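Local coordinates for phosphoribosylaminoimidazole-succinocarboxamide synthase (Ehrlichia chaffeensis str. Arkansas, PDB 3KRE), which catalyses the ATP-dependent joining of L-aspartate to 5-amino-1-(5-phosphoribosyl)imidazole-4-carboxylate, giving SAICAR in de novo purine biosynthesis, at residues 35-40 with 46-51; 117-122 with 222-227; 157-160 with 165-168. All blocks are in the same frame, centred on the assembly; numbering follows the deposited sequence.

Overall arrangement
The three contacts are well separated and none touches another: between centres, contacts 1 and 2 lie about 27 Å apart, contacts 1 and 3 about 30 Å, and contacts 2 and 3 about 27 Å. Contact 1, the hairpin of strands 34-38 and 44-49, closes first along the chain. Contact 2 then ties the start of helix 120-126 to strand 223-227, spanning about a hundred residues, and contact 3, between helices 155-160 and 166-189, falls within that span. Contacts 1 and 2 reach the same large antiparallel sheet on opposite sides of the chain's centre, thus attaching distant pieces of chain to it, while contact 3 shapes a surface loop leading into helix 166-189.

Contact 1: residues 35-40 with 46-51; sequences IIFATL and IQHFKD. With EDO (1,2-ethanediol), chain K.
Ile35 pairs with His48 and Phe37 with Ile46 as hydrogen-bonded antiparallel pairs, with Ile36 opposite Gln47 in the non-hydrogen-bonded pair between them. Four backbone bonds, Ile35 N to His48 O, His48 N to Ile35 O, Phe37 N to Ile46 O and Ile46 N to Phe37 O, support this register at 2.8 to 2.9 Å. Ile36 CA adds a CA-H...O contact to Ile46 O.

The side chains of Ile35, Phe37, Ile46 and His48 share one face of the hairpin. Followed outward, His48 starts with CB, which lies 3.5 Å from Ile35 O and also meets Phe37 CE2 close to the plane of the phenyl ring. Its CG, anti to the backbone N (chi1 173°), sits 3.8 Å from Phe37 CE2. ND1 passes the same carbon and is hydrogen-bonded to Glu99 OE2, while CD2 comes near Ile35 CD1. The two rings form an offset edge-to-face pair, Phe37 presenting its edge to the imidazole face, with planes at 89°. At the tip, NE2 is 2.9 Å from O1 of a 1,2-ethanediol molecule, a hydrogen bond in which either atom could be the donor; CD2 and CE1 flank that oxygen. The diol's other oxygen, O2, accepts from Asp51 N at 2.8 Å.

Apolar contacts extend the pairing at both ends. Ile35 CG1 meets Lys50 CD at 3.8 Å, the two side chains crossing at about a right angle, while Lys50 NZ forms salt bridges with Glu30 and Glu52. Beyond Phe37, Thr39 CG2 packs on Ile46 CG1 at 3.7 Å.

Phe37 and Glu99 probably fix the imidazole's orientation, and Glu99 would probably polarise it. In this crystal the diol, probably from the crystallisation liquor, occupies the NE2 side and bridges His48 to the backbone where strand 44-49 has ended.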
ATOM      1  N   ILE A  35     -10.029  -7.340  -6.667  1.00  8.77           N
ATOM      2  CA  ILE A  35     -11.318  -7.957  -6.353  1.00  9.66           C
ATOM      3  C   ILE A  35     -11.068  -8.869  -5.167  1.00  9.39           C
ATOM      4  O   ILE A  35     -10.057  -9.571  -5.131  1.00  8.99           O
ATOM      5  CB  ILE A  35     -11.817  -8.834  -7.492  1.00  9.72           C
ATOM      6  CG1 ILE A  35     -11.986  -8.043  -8.793  1.00 11.74           C
ATOM      7  CG2 ILE A  35     -13.158  -9.519  -7.121  1.00  9.61           C
ATOM      8  CD1 ILE A  35     -12.181  -8.991 -10.004  1.00 12.83           C
ATOM      9  N   ILE A  36     -11.961  -8.830  -4.186  1.00  8.84           N
ATOM     10  CA  ILE A  36     -11.922  -9.796  -3.097  1.00  9.01           C
ATOM     11  C   ILE A  36     -12.990 -10.864  -3.387  1.00  8.81           C
ATOM     12  O   ILE A  36     -14.169 -10.531  -3.543  1.00  8.86           O
ATOM     13  CB  ILE A  36     -12.191  -9.127  -1.758  1.00  8.46           C
ATOM     14  CG1 ILE A  36     -11.201  -7.974  -1.514  1.00 11.63           C
ATOM     15  CG2 ILE A  36     -12.200 -10.169  -0.636  1.00  8.84           C
ATOM     16  CD1 ILE A  36      -9.723  -8.322  -1.723  1.00 13.14           C
ATOM     17  N   PHE A  37     -12.585 -12.134  -3.458  1.00  8.62           N
ATOM     18  CA  PHE A  37     -13.515 -13.237  -3.669  1.00  8.02           C
ATOM     19  C   PHE A  37     -13.717 -14.040  -2.408  1.00  8.94           C
ATOM     20  O   PHE A  37     -12.779 -14.280  -1.630  1.00  6.51           O
ATOM     21  CB  PHE A  37     -13.021 -14.221  -4.750  1.00  8.51           C
ATOM     22  CG  PHE A  37     -13.038 -13.661  -6.155  1.00  8.44           C
ATOM     23  CD1 PHE A  37     -14.227 -13.567  -6.868  1.00 11.46           C
ATOM     24  CD2 PHE A  37     -11.865 -13.259  -6.777  1.00 10.96           C
ATOM     25  CE1 PHE A  37     -14.243 -13.071  -8.157  1.00 12.47           C
ATOM     26  CE2 PHE A  37     -11.882 -12.730  -8.085  1.00 12.49           C
ATOM     27  CZ  PHE A  37     -13.067 -12.647  -8.768  1.00 13.37           C
ATOM     28  N   ALA A  38     -14.942 -14.522  -2.210  1.00  8.10           N
ATOM     29  CA  ALA A  38     -15.180 -15.473  -1.133  1.00  8.54           C
ATOM     30  C   ALA A  38     -14.487 -16.795  -1.410  1.00  8.39           C
ATOM     31  O   ALA A  38     -14.177 -17.135  -2.563  1.00  9.19           O
ATOM     32  CB  ALA A  38     -16.703 -15.699  -0.925  1.00  7.90           C
ATOM     33  N   THR A  39     -14.292 -17.565  -0.336  1.00  9.06           N
ATOM     34  CA  THR A  39     -13.937 -18.978  -0.422  1.00  9.36           C
ATOM     35  C   THR A  39     -14.948 -19.788   0.406  1.00 10.02           C
ATOM     36  O   THR A  39     -15.782 -19.218   1.090  1.00 10.32           O
ATOM     37  CB  THR A  39     -12.506 -19.243   0.111  1.00  9.18           C
ATOM     38  OG1 THR A  39     -12.489 -19.207   1.553  1.00  6.72           O
ATOM     39  CG2 THR A  39     -11.497 -18.229  -0.482  1.00 10.60           C
ATOM     40  N   LEU A  40     -14.849 -21.111   0.377  1.00 10.67           N
ATOM     41  CA  LEU A  40     -15.715 -21.956   1.232  1.00 11.61           C
ATOM     42  C   LEU A  40     -15.466 -21.757   2.726  1.00 10.73           C
ATOM     43  O   LEU A  40     -16.334 -22.043   3.528  1.00 10.67           O
ATOM     44  CB  LEU A  40     -15.558 -23.453   0.875  1.00 12.56           C
ATOM     45  CG  LEU A  40     -15.927 -23.832  -0.585  1.00 16.40           C
ATOM     46  CD1 LEU A  40     -15.591 -25.314  -0.876  1.00 20.46           C
ATOM     47  CD2 LEU A  40     -17.412 -23.533  -0.900  1.00 19.26           C
ATOM     48  N   ILE A  46      -9.983 -14.399  -1.061  1.00  5.52           N
ATOM     49  CA  ILE A  46      -8.937 -14.334  -2.082  1.00  6.88           C
ATOM     50  C   ILE A  46      -8.804 -12.902  -2.527  1.00  6.78           C
ATOM     51  O   ILE A  46      -9.797 -12.267  -2.908  1.00  6.94           O
ATOM     52  CB  ILE A  46      -9.241 -15.244  -3.303  1.00  7.88           C
ATOM     53  CG1 ILE A  46      -9.188 -16.703  -2.899  1.00 10.11           C
ATOM     54  CG2 ILE A  46      -8.276 -14.935  -4.514  1.00  6.88           C
ATOM     55  CD1 ILE A  46      -9.775 -17.606  -3.912  1.00 10.34           C
ATOM     56  N   GLN A  47      -7.585 -12.371  -2.450  1.00  5.87           N
ATOM     57  CA  GLN A  47      -7.294 -11.057  -2.977  1.00  6.87           C
ATOM     58  C   GLN A  47      -6.752 -11.260  -4.382  1.00  7.21           C
ATOM     59  O   GLN A  47      -5.713 -11.896  -4.552  1.00  6.65           O
ATOM     60  CB  GLN A  47      -6.282 -10.349  -2.070  1.00  7.87           C
ATOM     61  CG  GLN A  47      -5.976  -8.916  -2.424  1.00  8.03           C
ATOM     62  CD  GLN A  47      -4.890  -8.311  -1.539  1.00  9.03           C
ATOM     63  OE1 GLN A  47      -3.765  -8.795  -1.486  1.00 13.73           O
ATOM     64  NE2 GLN A  47      -5.228  -7.262  -0.850  1.00 13.48           N
ATOM     65  N   HIS A  48      -7.503 -10.752  -5.371  1.00  6.66           N
ATOM     66  CA  HIS A  48      -7.227 -10.966  -6.783  1.00  6.98           C
ATOM     67  C   HIS A  48      -6.821  -9.620  -7.382  1.00  7.31           C
ATOM     68  O   HIS A  48      -7.569  -8.615  -7.289  1.00  8.20           O
ATOM     69  CB  HIS A  48      -8.445 -11.558  -7.491  1.00  7.03           C
ATOM     70  CG  HIS A  48      -8.300 -11.654  -8.980  1.00  6.63           C
ATOM     71  ND1 HIS A  48      -8.131 -12.861  -9.631  1.00  8.22           N
ATOM     72  CD2 HIS A  48      -8.320 -10.702  -9.946  1.00  7.62           C
ATOM     73  CE1 HIS A  48      -8.035 -12.645 -10.933  1.00 10.48           C
ATOM     74  NE2 HIS A  48      -8.136 -11.344 -11.153  1.00  8.06           N
ATOM     75  N   PHE A  49      -5.612  -9.591  -7.953  1.00  6.82           N
ATOM     76  CA  PHE A  49      -5.059  -8.365  -8.547  1.00  6.18           C
ATOM     77  C   PHE A  49      -5.448  -8.232 -10.008  1.00  5.40           C
ATOM     78  O   PHE A  49      -5.100  -9.099 -10.807  1.00  4.48           O
ATOM     79  CB  PHE A  49      -3.531  -8.338  -8.373  1.00  6.69           C
ATOM     80  CG  PHE A  49      -3.095  -8.151  -6.940  1.00  5.66           C
ATOM     81  CD1 PHE A  49      -2.573  -6.914  -6.494  1.00  4.81           C
ATOM     82  CD2 PHE A  49      -3.230  -9.174  -6.030  1.00  6.52           C
ATOM     83  CE1 PHE A  49      -2.170  -6.777  -5.149  1.00  5.56           C
ATOM     84  CE2 PHE A  49      -2.839  -9.010  -4.700  1.00  6.87           C
ATOM     85  CZ  PHE A  49      -2.319  -7.821  -4.287  1.00  5.95           C
ATOM     86  N   LYS A  50      -6.180  -7.160 -10.334  1.00  4.54           N
ATOM     87  CA  LYS A  50      -6.502  -6.821 -11.703  1.00  5.19           C
ATOM     88  C   LYS A  50      -5.390  -6.047 -12.411  1.00  4.05           C
ATOM     89  O   LYS A  50      -4.403  -5.610 -11.810  1.00  4.76           O
ATOM     90  CB  LYS A  50      -7.784  -5.981 -11.761  1.00  5.75           C
ATOM     91  CG  LYS A  50      -8.993  -6.649 -11.154  1.00  9.03           C
ATOM     92  CD  LYS A  50     -10.243  -5.798 -11.347  1.00 11.11           C
ATOM     93  CE  LYS A  50     -10.330  -4.629 -10.403  1.00 13.01           C
ATOM     94  NZ  LYS A  50     -11.446  -3.678 -10.812  1.00 16.06           N
ATOM     95  N   ASP A  51      -5.552  -5.841 -13.722  1.00  4.81           N
ATOM     96  CA  ASP A  51      -4.556  -5.060 -14.474  1.00  5.54           C
ATOM     97  C   ASP A  51      -5.016  -3.620 -14.695  1.00  6.96           C
ATOM     98  O   ASP A  51      -4.348  -2.847 -15.371  1.00  8.37           O
ATOM     99  CB  ASP A  51      -4.225  -5.710 -15.808  1.00  5.17           C
ATOM    100  CG  ASP A  51      -3.395  -6.988 -15.677  1.00  4.65           C
ATOM    101  OD1 ASP A  51      -2.796  -7.280 -14.612  1.00  5.44           O
ATOM    102  OD2 ASP A  51      -3.335  -7.743 -16.672  1.00  5.65           O
TER
HETATM  103  C1  EDO K 307      -7.358  -9.612 -14.509  1.00 21.05           C
HETATM  104  O1  EDO K 307      -8.332  -9.624 -13.463  1.00 17.30           O
HETATM  105  C2  EDO K 307      -7.675  -8.557 -15.583  1.00 19.05           C
HETATM  106  O2  EDO K 307      -7.526  -7.167 -15.168  1.00 15.00           O

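Contact 2: residues 117-122 with 222-227; sequences LAAGNF and TCRLWD
Arg224 reaches Ala119 and Gly120 because CG stands anti to its own carbonyl carbon (chi1 -77°) and the chain then runs extended to NE, before chi4, at 90°, turns the guanidinium across the line of that chain. Trp226, two residues along the strand, has a similar first torsion (chi1 -63°), and its CB also points toward segment 117-122.

The outer half of the arginine, from CD to NH2, meets Ala119 and Gly120. Ala119 CB touches Arg224 CD at 3.5 Å, with NE of the arginine slightly farther from the same methyl. Next, Gly120, without a side chain and at positive phi, brings its CA to 3.4 Å above the guanidinium plane, offset toward its rim and 3.5 Å from Arg224 NH2. The carbonyl carbon of Ala119 stands over the same face. This is backbone packed against a flat cation, and no hydrogen bond joins the segments.

Farther along, Leu117 CD1 approaches Trp226 CZ3 at 4.0 Å, the two side chains crossing obliquely. The contact thus packs the link between strand 110-115 and helix 120-126 against strand 223-227. Both strands pair with strand 192-204 in the large antiparallel sheet, and Leu117 and Arg224 each make backbone hydrogen bonds with Val195.

NE and NH1 form salt bridges with Asp237 and Asp196, and a 1,2-ethanediol, probably from the crystallisation liquor, lies about 3 Å from the Arg224 side chain. The carboxylates probably offset the positive charge and limit rotation of the group, leaving the Ala119-Gly120 backbone to contact its flat surface through van der Waals packing.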
ATOM      1  N   LEU A 117      10.396  11.535   1.502  1.00  6.52           N
ATOM      2  CA  LEU A 117      10.663  12.720   0.704  1.00  6.96           C
ATOM      3  C   LEU A 117       9.328  13.319   0.276  1.00  7.14           C
ATOM      4  O   LEU A 117       8.304  12.652   0.265  1.00  6.33           O
ATOM      5  CB  LEU A 117      11.470  12.373  -0.538  1.00  7.73           C
ATOM      6  CG  LEU A 117      12.647  11.392  -0.457  1.00  8.72           C
ATOM      7  CD1 LEU A 117      13.247  11.263  -1.906  1.00 12.12           C
ATOM      8  CD2 LEU A 117      13.703  11.826   0.543  1.00 10.77           C
ATOM      9  N   ALA A 118       9.356  14.592  -0.091  1.00  6.98           N
ATOM     10  CA  ALA A 118       8.187  15.263  -0.633  1.00  7.37           C
ATOM     11  C   ALA A 118       7.870  14.740  -2.021  1.00  8.61           C
ATOM     12  O   ALA A 118       8.762  14.631  -2.857  1.00  9.62           O
ATOM     13  CB  ALA A 118       8.435  16.757  -0.747  1.00  7.58           C
ATOM     14  N   ALA A 119       6.600  14.440  -2.261  1.00  8.90           N
ATOM     15  CA  ALA A 119       6.158  14.038  -3.592  1.00  9.45           C
ATOM     16  C   ALA A 119       4.665  14.267  -3.716  1.00  9.70           C
ATOM     17  O   ALA A 119       3.992  14.629  -2.742  1.00  8.59           O
ATOM     18  CB  ALA A 119       6.540  12.574  -3.870  1.00  8.33           C
ATOM     19  N   GLY A 120       4.138  14.089  -4.926  1.00  9.10           N
ATOM     20  CA  GLY A 120       2.695  14.093  -5.134  1.00  9.91           C
ATOM     21  C   GLY A 120       2.007  15.377  -4.699  1.00 10.00           C
ATOM     22  O   GLY A 120       2.496  16.472  -4.949  1.00 10.18           O
ATOM     23  N   ASN A 121       0.875  15.221  -4.027  1.00 10.28           N
ATOM     24  CA  ASN A 121       0.054  16.344  -3.599  1.00 10.81           C
ATOM     25  C   ASN A 121       0.676  17.088  -2.406  1.00 10.24           C
ATOM     26  O   ASN A 121       0.360  18.250  -2.171  1.00 10.44           O
ATOM     27  CB  ASN A 121      -1.334  15.834  -3.229  1.00 12.28           C
ATOM     28  CG  ASN A 121      -2.182  15.467  -4.469  1.00 15.74           C
ATOM     29  OD1 ASN A 121      -1.919  15.924  -5.568  1.00 20.71           O
ATOM     30  ND2 ASN A 121      -3.201  14.647  -4.265  1.00 20.49           N
ATOM     31  N   PHE A 122       1.556  16.418  -1.663  1.00  8.93           N
ATOM     32  CA  PHE A 122       2.299  17.067  -0.586  1.00  9.29           C
ATOM     33  C   PHE A 122       3.158  18.169  -1.192  1.00  9.62           C
ATOM     34  O   PHE A 122       3.100  19.321  -0.765  1.00  8.64           O
ATOM     35  CB  PHE A 122       3.169  16.057   0.190  1.00  9.49           C
ATOM     36  CG  PHE A 122       3.894  16.658   1.348  1.00  9.72           C
ATOM     37  CD1 PHE A 122       3.399  16.535   2.651  1.00 10.98           C
ATOM     38  CD2 PHE A 122       5.057  17.377   1.150  1.00 11.20           C
ATOM     39  CE1 PHE A 122       4.058  17.115   3.710  1.00  9.47           C
ATOM     40  CE2 PHE A 122       5.703  17.984   2.195  1.00  9.29           C
ATOM     41  CZ  PHE A 122       5.209  17.832   3.493  1.00  8.47           C
ATOM     42  N   THR A 222       1.084   1.451  -4.450  1.00  6.41           N
ATOM     43  CA  THR A 222       0.886   2.075  -3.128  1.00  6.73           C
ATOM     44  C   THR A 222       2.181   2.665  -2.509  1.00  6.45           C
ATOM     45  O   THR A 222       2.117   3.206  -1.416  1.00  6.73           O
ATOM     46  CB  THR A 222       0.259   1.059  -2.122  1.00  6.57           C
ATOM     47  OG1 THR A 222       1.181  -0.015  -1.899  1.00  6.64           O
ATOM     48  CG2 THR A 222      -1.147   0.531  -2.648  1.00  6.28           C
ATOM     49  N   CYS A 223       3.323   2.535  -3.195  1.00  6.42           N
ATOM     50  CA  CYS A 223       4.617   3.060  -2.739  1.00  7.47           C
ATOM     51  C   CYS A 223       5.235   3.856  -3.874  1.00  7.30           C
ATOM     52  O   CYS A 223       5.262   3.384  -5.020  1.00  8.97           O
ATOM     53  CB  CYS A 223       5.614   1.944  -2.391  1.00  7.20           C
ATOM     54  SG  CYS A 223       5.035   0.720  -1.240  1.00  7.13           S
ATOM     55  N   ARG A 224       5.747   5.043  -3.573  1.00  6.58           N
ATOM     56  CA  ARG A 224       6.596   5.738  -4.548  1.00  6.79           C
ATOM     57  C   ARG A 224       8.000   5.195  -4.360  1.00  6.79           C
ATOM     58  O   ARG A 224       8.512   5.119  -3.216  1.00  5.97           O
ATOM     59  CB  ARG A 224       6.605   7.242  -4.367  1.00  6.16           C
ATOM     60  CG  ARG A 224       5.360   7.907  -4.882  1.00  6.56           C
ATOM     61  CD  ARG A 224       5.494   9.421  -4.922  1.00  4.43           C
ATOM     62  NE  ARG A 224       4.346   9.956  -5.596  1.00  6.64           N
ATOM     63  CZ  ARG A 224       3.199  10.330  -5.045  1.00  7.68           C
ATOM     64  NH1 ARG A 224       3.013  10.312  -3.731  1.00  6.68           N
ATOM     65  NH2 ARG A 224       2.197  10.708  -5.841  1.00 10.06           N
ATOM     66  N   LEU A 225       8.601   4.802  -5.485  1.00  6.08           N
ATOM     67  CA  LEU A 225       9.855   4.008  -5.491  1.00  5.68           C
ATOM     68  C   LEU A 225      10.742   4.591  -6.554  1.00  5.95           C
ATOM     69  O   LEU A 225      10.389   4.558  -7.720  1.00  5.05           O
ATOM     70  CB  LEU A 225       9.557   2.546  -5.835  1.00  6.29           C
ATOM     71  CG  LEU A 225       8.697   1.790  -4.836  1.00  3.95           C
ATOM     72  CD1 LEU A 225       8.241   0.379  -5.377  1.00  6.65           C
ATOM     73  CD2 LEU A 225       9.324   1.662  -3.415  1.00  3.21           C
ATOM     74  N   TRP A 226      11.883   5.147  -6.163  1.00  4.98           N
ATOM     75  CA  TRP A 226      12.782   5.752  -7.146  1.00  5.96           C
ATOM     76  C   TRP A 226      14.107   5.012  -7.154  1.00  7.46           C
ATOM     77  O   TRP A 226      14.647   4.708  -6.116  1.00  7.13           O
ATOM     78  CB  TRP A 226      13.091   7.218  -6.825  1.00  5.98           C
ATOM     79  CG  TRP A 226      11.912   8.151  -6.841  1.00  6.03           C
ATOM     80  CD1 TRP A 226      10.628   7.851  -7.173  1.00  6.57           C
ATOM     81  CD2 TRP A 226      11.928   9.535  -6.511  1.00  6.64           C
ATOM     82  NE1 TRP A 226       9.834   8.954  -7.067  1.00  6.80           N
ATOM     83  CE2 TRP A 226      10.605  10.010  -6.650  1.00  7.31           C
ATOM     84  CE3 TRP A 226      12.926  10.425  -6.084  1.00  9.86           C
ATOM     85  CZ2 TRP A 226      10.249  11.329  -6.381  1.00 10.51           C
ATOM     86  CZ3 TRP A 226      12.571  11.753  -5.835  1.00 11.54           C
ATOM     87  CH2 TRP A 226      11.239  12.185  -5.973  1.00 10.32           C
ATOM     88  N   ASP A 227      14.641   4.757  -8.336  1.00  9.45           N
ATOM     89  CA  ASP A 227      15.962   4.223  -8.472  1.00 11.53           C
ATOM     90  C   ASP A 227      16.948   5.228  -7.859  1.00 13.07           C
ATOM     91  O   ASP A 227      16.896   6.440  -8.123  1.00 14.02           O
ATOM     92  CB  ASP A 227      16.272   3.977  -9.951  1.00 12.90           C
ATOM     93  CG  ASP A 227      17.669   3.435 -10.144  1.00 13.93           C
ATOM     94  OD1 ASP A 227      17.859   2.292  -9.738  1.00 14.27           O
ATOM     95  OD2 ASP A 227      18.550   4.185 -10.611  1.00 16.28           O
TER

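Contact 3: residues 157-160 with 165-168; sequences HILS and TNQE
A short loop joining two consecutive helices at the protein surface brings the last turn of helix 155-160 against the beginning of helix 166-189. Leu159 provides the first side of the contact, and Thr165 with Asn166 the second. The nearest alpha carbons are those of Leu159 and Thr165, 6.0 Å apart, and four residues separate the two segments.

Leu159 divides its two methyl groups between backbone and side chain. CD2 presses on the peptide link entering the second helix, lying 3.5 Å from Thr165 C and equally close to Asn166 N. CD1 instead meets the end of the Asn166 side chain, 3.7 Å from ND2 and 3.8 Å from OD1. The side chains cross at about a right angle. With the CB of Leu159 already pointing toward 165-168, a chi1 of -67° sets CG anti to the carbonyl carbon and carries both methyls to the N-terminal end of the second helix; the amide of Asn166 comes closer to the leucine than its own CB direction would suggest. No hydrogen bond crosses between the segments, and the contact is one of van der Waals packing.

The second helix has its own polar start. Thr165 occupies the N-cap, its OG1 accepting from Glu168 N at 3.1 Å with an N-H...O angle of 168°. In return, Thr165 N donates to Glu168 OE1 at 2.9 Å, approaching the anti side of the carboxylate 23° out of its plane. The remaining oxygen, OE2, forms a salt bridge with Lys203 of strand 192-204. One carboxylate thus ties the first turn both to its cap and to the sheet.

These reciprocal bonds between Thr165 and Glu168 define a capping box, here opening helix 166-189 beside a leucine from the preceding helix.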
ATOM      1  N   HIS A 157     -10.013  13.778  14.939  1.00  3.71           N
ATOM      2  CA  HIS A 157     -11.135  13.353  14.104  1.00  4.86           C
ATOM      3  C   HIS A 157     -11.283  11.844  14.195  1.00  5.09           C
ATOM      4  O   HIS A 157     -12.374  11.327  14.499  1.00  5.02           O
ATOM      5  CB  HIS A 157     -10.879  13.764  12.670  1.00  4.48           C
ATOM      6  CG  HIS A 157     -12.039  13.564  11.744  1.00  6.47           C
ATOM      7  ND1 HIS A 157     -12.484  14.553  10.890  1.00  7.94           N
ATOM      8  CD2 HIS A 157     -12.824  12.484  11.512  1.00  8.14           C
ATOM      9  CE1 HIS A 157     -13.492  14.088  10.175  1.00 10.00           C
ATOM     10  NE2 HIS A 157     -13.717  12.834  10.531  1.00  7.53           N
ATOM     11  N   ILE A 158     -10.179  11.152  13.969  1.00  5.47           N
ATOM     12  CA  ILE A 158     -10.156   9.682  14.062  1.00  6.54           C
ATOM     13  C   ILE A 158     -10.701   9.239  15.413  1.00  6.89           C
ATOM     14  O   ILE A 158     -11.532   8.357  15.479  1.00  8.45           O
ATOM     15  CB  ILE A 158      -8.733   9.137  13.807  1.00  6.80           C
ATOM     16  CG1 ILE A 158      -8.320   9.364  12.350  1.00  6.71           C
ATOM     17  CG2 ILE A 158      -8.623   7.638  14.225  1.00  7.92           C
ATOM     18  CD1 ILE A 158      -6.780   9.265  12.104  1.00  8.34           C
ATOM     19  N   LEU A 159     -10.263   9.889  16.488  1.00  7.86           N
ATOM     20  CA  LEU A 159     -10.678   9.504  17.825  1.00  8.64           C
ATOM     21  C   LEU A 159     -12.135   9.858  18.105  1.00  8.41           C
ATOM     22  O   LEU A 159     -12.863   9.076  18.726  1.00  9.01           O
ATOM     23  CB  LEU A 159      -9.779  10.163  18.881  1.00  8.77           C
ATOM     24  CG  LEU A 159      -8.319   9.728  18.936  1.00 10.44           C
ATOM     25  CD1 LEU A 159      -7.577  10.556  19.977  1.00 12.14           C
ATOM     26  CD2 LEU A 159      -8.192   8.237  19.227  1.00 12.46           C
ATOM     27  N   SER A 160     -12.558  11.031  17.659  1.00  8.38           N
ATOM     28  CA  SER A 160     -13.944  11.489  17.885  1.00  9.24           C
ATOM     29  C   SER A 160     -14.933  10.584  17.189  1.00  9.52           C
ATOM     30  O   SER A 160     -15.974  10.229  17.753  1.00 10.39           O
ATOM     31  CB  SER A 160     -14.150  12.917  17.368  1.00  9.40           C
ATOM     32  OG  SER A 160     -15.418  13.415  17.753  1.00  7.75           O
ATOM     33  N   THR A 165      -9.230   3.760  18.856  1.00 12.27           N
ATOM     34  CA  THR A 165      -9.008   4.248  20.202  1.00 12.81           C
ATOM     35  C   THR A 165      -7.669   4.980  20.288  1.00 13.02           C
ATOM     36  O   THR A 165      -6.841   4.948  19.371  1.00 12.14           O
ATOM     37  CB  THR A 165      -8.957   3.099  21.224  1.00 13.07           C
ATOM     38  OG1 THR A 165      -7.768   2.321  20.987  1.00 12.51           O
ATOM     39  CG2 THR A 165     -10.196   2.240  21.145  1.00 13.78           C
ATOM     40  N   ASN A 166      -7.465   5.645  21.413  1.00 13.39           N
ATOM     41  CA  ASN A 166      -6.203   6.333  21.676  1.00 13.88           C
ATOM     42  C   ASN A 166      -5.042   5.370  21.562  1.00 12.25           C
ATOM     43  O   ASN A 166      -4.058   5.672  20.895  1.00 10.57           O
ATOM     44  CB  ASN A 166      -6.203   7.003  23.058  1.00 15.53           C
ATOM     45  CG  ASN A 166      -6.227   8.501  22.972  1.00 20.93           C
ATOM     46  OD1 ASN A 166      -5.235   9.123  22.563  1.00 28.69           O
ATOM     47  ND2 ASN A 166      -7.352   9.097  23.339  1.00 25.91           N
ATOM     48  N   GLN A 167      -5.163   4.207  22.196  1.00 11.96           N
ATOM     49  CA  GLN A 167      -4.084   3.189  22.181  1.00 11.82           C
ATOM     50  C   GLN A 167      -3.795   2.687  20.744  1.00 11.80           C
ATOM     51  O   GLN A 167      -2.632   2.562  20.347  1.00 11.88           O
ATOM     52  CB  GLN A 167      -4.403   1.989  23.103  1.00 11.71           C
ATOM     53  N   GLU A 168      -4.845   2.416  19.978  1.00 12.00           N
ATOM     54  CA  GLU A 168      -4.712   1.994  18.569  1.00 11.48           C
ATOM     55  C   GLU A 168      -4.054   3.042  17.692  1.00 11.51           C
ATOM     56  O   GLU A 168      -3.273   2.707  16.804  1.00  9.64           O
ATOM     57  CB  GLU A 168      -6.073   1.629  17.969  1.00 11.45           C
ATOM     58  CG  GLU A 168      -6.662   0.382  18.604  1.00 12.39           C
ATOM     59  CD  GLU A 168      -8.071   0.090  18.154  1.00 15.40           C
ATOM     60  OE1 GLU A 168      -8.839   1.051  17.867  1.00 14.05           O
ATOM     61  OE2 GLU A 168      -8.395  -1.113  18.081  1.00 16.36           O
TER